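Side-chain contact in beta-2-microglobulin (PDB 6LBE), which probably serves as the light chain of MHC class I molecules in a bony fish, supporting the presentation of peptides to the immune system: residues T80-H85 / T90-W95. Sequence-based numbering, arbitrary orientation.
Sequences TCRVRH and TKSYTW
A chi1 of -57° sets CG of Tyr93 beside its backbone N, and the CD1 edge of the ring comes to Cys81 O, 3.6 Å from CD1 and near the ring plane. Val83 approaches the same ring obliquely, its CB 4.3 Å from Tyr93 CE1. Lys91 NZ, on the same strand, gives Tyr93 OH a long hydrogen bond of 3.3 Å.

Cys81, Val83, Lys91 and Tyr93 start out on one face of the sheet; Thr80, Arg82, Ser92 and Thr94 on the opposite one. There Ser92 OG, anti to its own backbone N (chi1 160°), meets the methyl CG2 of Thr80 at 3.3 Å, while Ser92 CB lies against Arg82 CG. Beyond them, Thr90 OG1 abuts Arg84 CG, the two side chains crossing at about a right angle; Arg84 NH2 goes on to a salt bridge with an acidic side chain of another protein's chain.

Between the two faces, two N-H...O bonds join each of the hydrogen-bonded pairs Cys81/Tyr93 and Val83/Lys91, flanking the non-hydrogen-bonded pair Arg82/Ser92. In this immunoglobulin C1-set fold, strand 91-94 is outermost in its sheet within this chain, and strand 79-85 runs between it and strand 36-42. Cys81 crosses the sandwich by its disulfide to Cys26 on strand 22-29, and Val83 and Tyr93 pack on Val8 of strand 7-12.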
ATOM      1  N   THR B  80       5.457  11.141 -18.088  1.00 12.69           N
ATOM      2  CA  THR B  80       6.420  10.069 -17.933  1.00 13.97           C
ATOM      3  C   THR B  80       6.693   9.868 -16.454  1.00 14.96           C
ATOM      4  O   THR B  80       6.758  10.828 -15.684  1.00 17.16           O
ATOM      5  CB  THR B  80       7.706  10.405 -18.728  1.00 16.60           C
ATOM      6  OG1 THR B  80       7.503  10.090 -20.114  1.00 19.09           O
ATOM      7  CG2 THR B  80       8.906   9.666 -18.218  1.00 21.35           C
ATOM      8  N   CYS B  81       6.790   8.612 -16.065  1.00 13.83           N
ATOM      9  CA  CYS B  81       7.331   8.231 -14.783  1.00 12.09           C
ATOM     10  C   CYS B  81       8.664   7.556 -15.049  1.00 16.76           C
ATOM     11  O   CYS B  81       8.734   6.634 -15.867  1.00 16.31           O
ATOM     12  CB  CYS B  81       6.376   7.296 -14.048  1.00 12.55           C
ATOM     13  SG  CYS B  81       6.980   6.876 -12.425  1.00 17.85           S
ATOM     14  N   ARG B  82       9.719   8.035 -14.390  1.00 17.51           N
ATOM     15  CA  ARG B  82      11.057   7.474 -14.503  1.00 12.12           C
ATOM     16  C   ARG B  82      11.459   6.857 -13.178  1.00 14.79           C
ATOM     17  O   ARG B  82      11.412   7.528 -12.140  1.00 12.65           O
ATOM     18  CB  ARG B  82      12.074   8.541 -14.885  1.00 18.94           C
ATOM     19  CG  ARG B  82      12.060   8.953 -16.347  1.00 26.51           C
ATOM     20  CD  ARG B  82      13.178   9.940 -16.616  1.00 26.29           C
ATOM     21  NE  ARG B  82      13.078  10.560 -17.929  1.00 33.70           N
ATOM     22  CZ  ARG B  82      13.949  11.466 -18.369  1.00 37.74           C
ATOM     23  NH1 ARG B  82      14.958  11.826 -17.588  1.00 32.78           N
ATOM     24  NH2 ARG B  82      13.818  12.006 -19.575  1.00 37.94           N
ATOM     25  N   VAL B  83      11.887   5.597 -13.222  1.00 15.56           N
ATOM     26  CA  VAL B  83      12.193   4.810 -12.033  1.00 12.74           C
ATOM     27  C   VAL B  83      13.638   4.322 -12.102  1.00 15.10           C
ATOM     28  O   VAL B  83      14.082   3.792 -13.129  1.00 13.53           O
ATOM     29  CB  VAL B  83      11.222   3.623 -11.893  1.00 15.49           C
ATOM     30  CG1 VAL B  83      11.707   2.659 -10.816  1.00 14.90           C
ATOM     31  CG2 VAL B  83       9.838   4.122 -11.551  1.00 12.15           C
ATOM     32  N   ARG B  84      14.367   4.504 -11.006  1.00 14.90           N
ATOM     33  CA  ARG B  84      15.737   4.037 -10.880  1.00 14.54           C
ATOM     34  C   ARG B  84      15.807   3.155  -9.644  1.00 13.30           C
ATOM     35  O   ARG B  84      15.623   3.628  -8.522  1.00 14.16           O
ATOM     36  CB  ARG B  84      16.708   5.215 -10.796  1.00 17.55           C
ATOM     37  CG  ARG B  84      18.149   4.852 -11.157  1.00 23.13           C
ATOM     38  CD  ARG B  84      18.863   4.177  -9.997  1.00 21.97           C
ATOM     39  NE  ARG B  84      18.994   5.107  -8.879  1.00 21.11           N
ATOM     40  CZ  ARG B  84      19.017   4.747  -7.602  1.00 21.26           C
ATOM     41  NH1 ARG B  84      18.931   3.465  -7.269  1.00 24.97           N
ATOM     42  NH2 ARG B  84      19.135   5.672  -6.661  1.00 28.10           N
ATOM     43  N   HIS B  85      16.053   1.873  -9.845  1.00 16.07           N
ATOM     44  CA  HIS B  85      16.115   0.910  -8.757  1.00 18.69           C
ATOM     45  C   HIS B  85      17.536   0.377  -8.628  1.00 22.63           C
ATOM     46  O   HIS B  85      18.072  -0.185  -9.590  1.00 21.62           O
ATOM     47  CB  HIS B  85      15.156  -0.243  -9.001  1.00 19.00           C
ATOM     48  CG  HIS B  85      15.217  -1.304  -7.950  1.00 20.85           C
ATOM     49  ND1 HIS B  85      15.395  -2.637  -8.247  1.00 19.21           N
ATOM     50  CD2 HIS B  85      15.095  -1.230  -6.602  1.00 20.98           C
ATOM     51  CE1 HIS B  85      15.377  -3.340  -7.126  1.00 25.62           C
ATOM     52  NE2 HIS B  85      15.198  -2.509  -6.114  1.00 24.71           N
ATOM     53  N   THR B  90      18.131   3.842 -15.306  1.00 28.05           N
ATOM     54  CA  THR B  90      16.876   4.544 -15.080  1.00 21.80           C
ATOM     55  C   THR B  90      15.869   4.185 -16.167  1.00 24.31           C
ATOM     56  O   THR B  90      16.158   4.290 -17.364  1.00 24.42           O
ATOM     57  CB  THR B  90      17.129   6.042 -15.041  1.00 18.63           C
ATOM     58  OG1 THR B  90      17.835   6.348 -13.834  1.00 20.22           O
ATOM     59  CG2 THR B  90      15.818   6.805 -15.064  1.00 25.30           C
ATOM     60  N   LYS B  91      14.689   3.741 -15.750  1.00 18.31           N
ATOM     61  CA  LYS B  91      13.699   3.233 -16.682  1.00 21.28           C
ATOM     62  C   LYS B  91      12.471   4.136 -16.697  1.00 18.64           C
ATOM     63  O   LYS B  91      12.025   4.622 -15.653  1.00 17.17           O
ATOM     64  CB  LYS B  91      13.361   1.785 -16.340  1.00 21.84           C
ATOM     65  CG  LYS B  91      14.633   0.915 -16.419  1.00 34.32           C
ATOM     66  CD  LYS B  91      14.406  -0.558 -16.085  1.00 41.81           C
ATOM     67  CE  LYS B  91      13.855  -1.330 -17.290  1.00 52.56           C
ATOM     68  NZ  LYS B  91      12.498  -0.863 -17.765  1.00 42.42           N
ATOM     69  N   SER B  92      11.964   4.395 -17.901  1.00 18.07           N
ATOM     70  CA  SER B  92      10.942   5.400 -18.144  1.00 17.43           C
ATOM     71  C   SER B  92       9.670   4.742 -18.661  1.00 17.27           C
ATOM     72  O   SER B  92       9.724   3.864 -19.519  1.00 15.11           O
ATOM     73  CB  SER B  92      11.439   6.437 -19.145  1.00 17.99           C
ATOM     74  OG  SER B  92      10.364   7.140 -19.742  1.00 23.14           O
ATOM     75  N   TYR B  93       8.529   5.195 -18.144  1.00 18.09           N
ATOM     76  CA  TYR B  93       7.221   4.604 -18.409  1.00 17.64           C
ATOM     77  C   TYR B  93       6.266   5.731 -18.754  1.00 15.75           C
ATOM     78  O   TYR B  93       6.117   6.673 -17.970  1.00 13.96           O
ATOM     79  CB  TYR B  93       6.705   3.820 -17.193  1.00 17.42           C
ATOM     80  CG  TYR B  93       7.635   2.720 -16.734  1.00 21.06           C
ATOM     81  CD1 TYR B  93       8.743   3.002 -15.919  1.00 17.77           C
ATOM     82  CD2 TYR B  93       7.421   1.405 -17.120  1.00 17.26           C
ATOM     83  CE1 TYR B  93       9.602   2.000 -15.507  1.00 16.33           C
ATOM     84  CE2 TYR B  93       8.270   0.400 -16.695  1.00 18.99           C
ATOM     85  CZ  TYR B  93       9.355   0.704 -15.900  1.00 18.68           C
ATOM     86  OH  TYR B  93      10.191  -0.308 -15.501  1.00 28.03           O
ATOM     87  N   THR B  94       5.612   5.628 -19.910  1.00 14.01           N
ATOM     88  CA  THR B  94       4.855   6.736 -20.488  1.00 16.36           C
ATOM     89  C   THR B  94       3.373   6.651 -20.127  1.00 17.33           C
ATOM     90  O   THR B  94       2.724   5.625 -20.343  1.00 14.57           O
ATOM     91  CB  THR B  94       5.028   6.753 -22.006  1.00 18.85           C
ATOM     92  OG1 THR B  94       6.428   6.790 -22.314  1.00 24.06           O
ATOM     93  CG2 THR B  94       4.359   7.973 -22.603  1.00 22.70           C
ATOM     94  N   TRP B  95       2.837   7.731 -19.588  1.00 17.59           N
ATOM     95  CA  TRP B  95       1.425   7.730 -19.254  1.00 14.73           C
ATOM     96  C   TRP B  95       0.586   7.652 -20.525  1.00 23.30           C
ATOM     97  O   TRP B  95       0.741   8.470 -21.445  1.00 19.35           O
ATOM     98  CB  TRP B  95       1.069   8.966 -18.452  1.00 14.88           C
ATOM     99  CG  TRP B  95      -0.398   9.088 -18.167  1.00 17.03           C
ATOM    100  CD1 TRP B  95      -1.133   8.346 -17.277  1.00 15.39           C
ATOM    101  CD2 TRP B  95      -1.308  10.011 -18.771  1.00 15.35           C
ATOM    102  NE1 TRP B  95      -2.444   8.754 -17.296  1.00 13.39           N
ATOM    103  CE2 TRP B  95      -2.579   9.776 -18.204  1.00 17.64           C
ATOM    104  CE3 TRP B  95      -1.173  11.015 -19.736  1.00 14.79           C
ATOM    105  CZ2 TRP B  95      -3.709  10.514 -18.571  1.00 18.21           C
ATOM    106  CZ3 TRP B  95      -2.287  11.738 -20.100  1.00 16.89           C
ATOM    107  CH2 TRP B  95      -3.545  11.483 -19.522  1.00 18.92           C
TER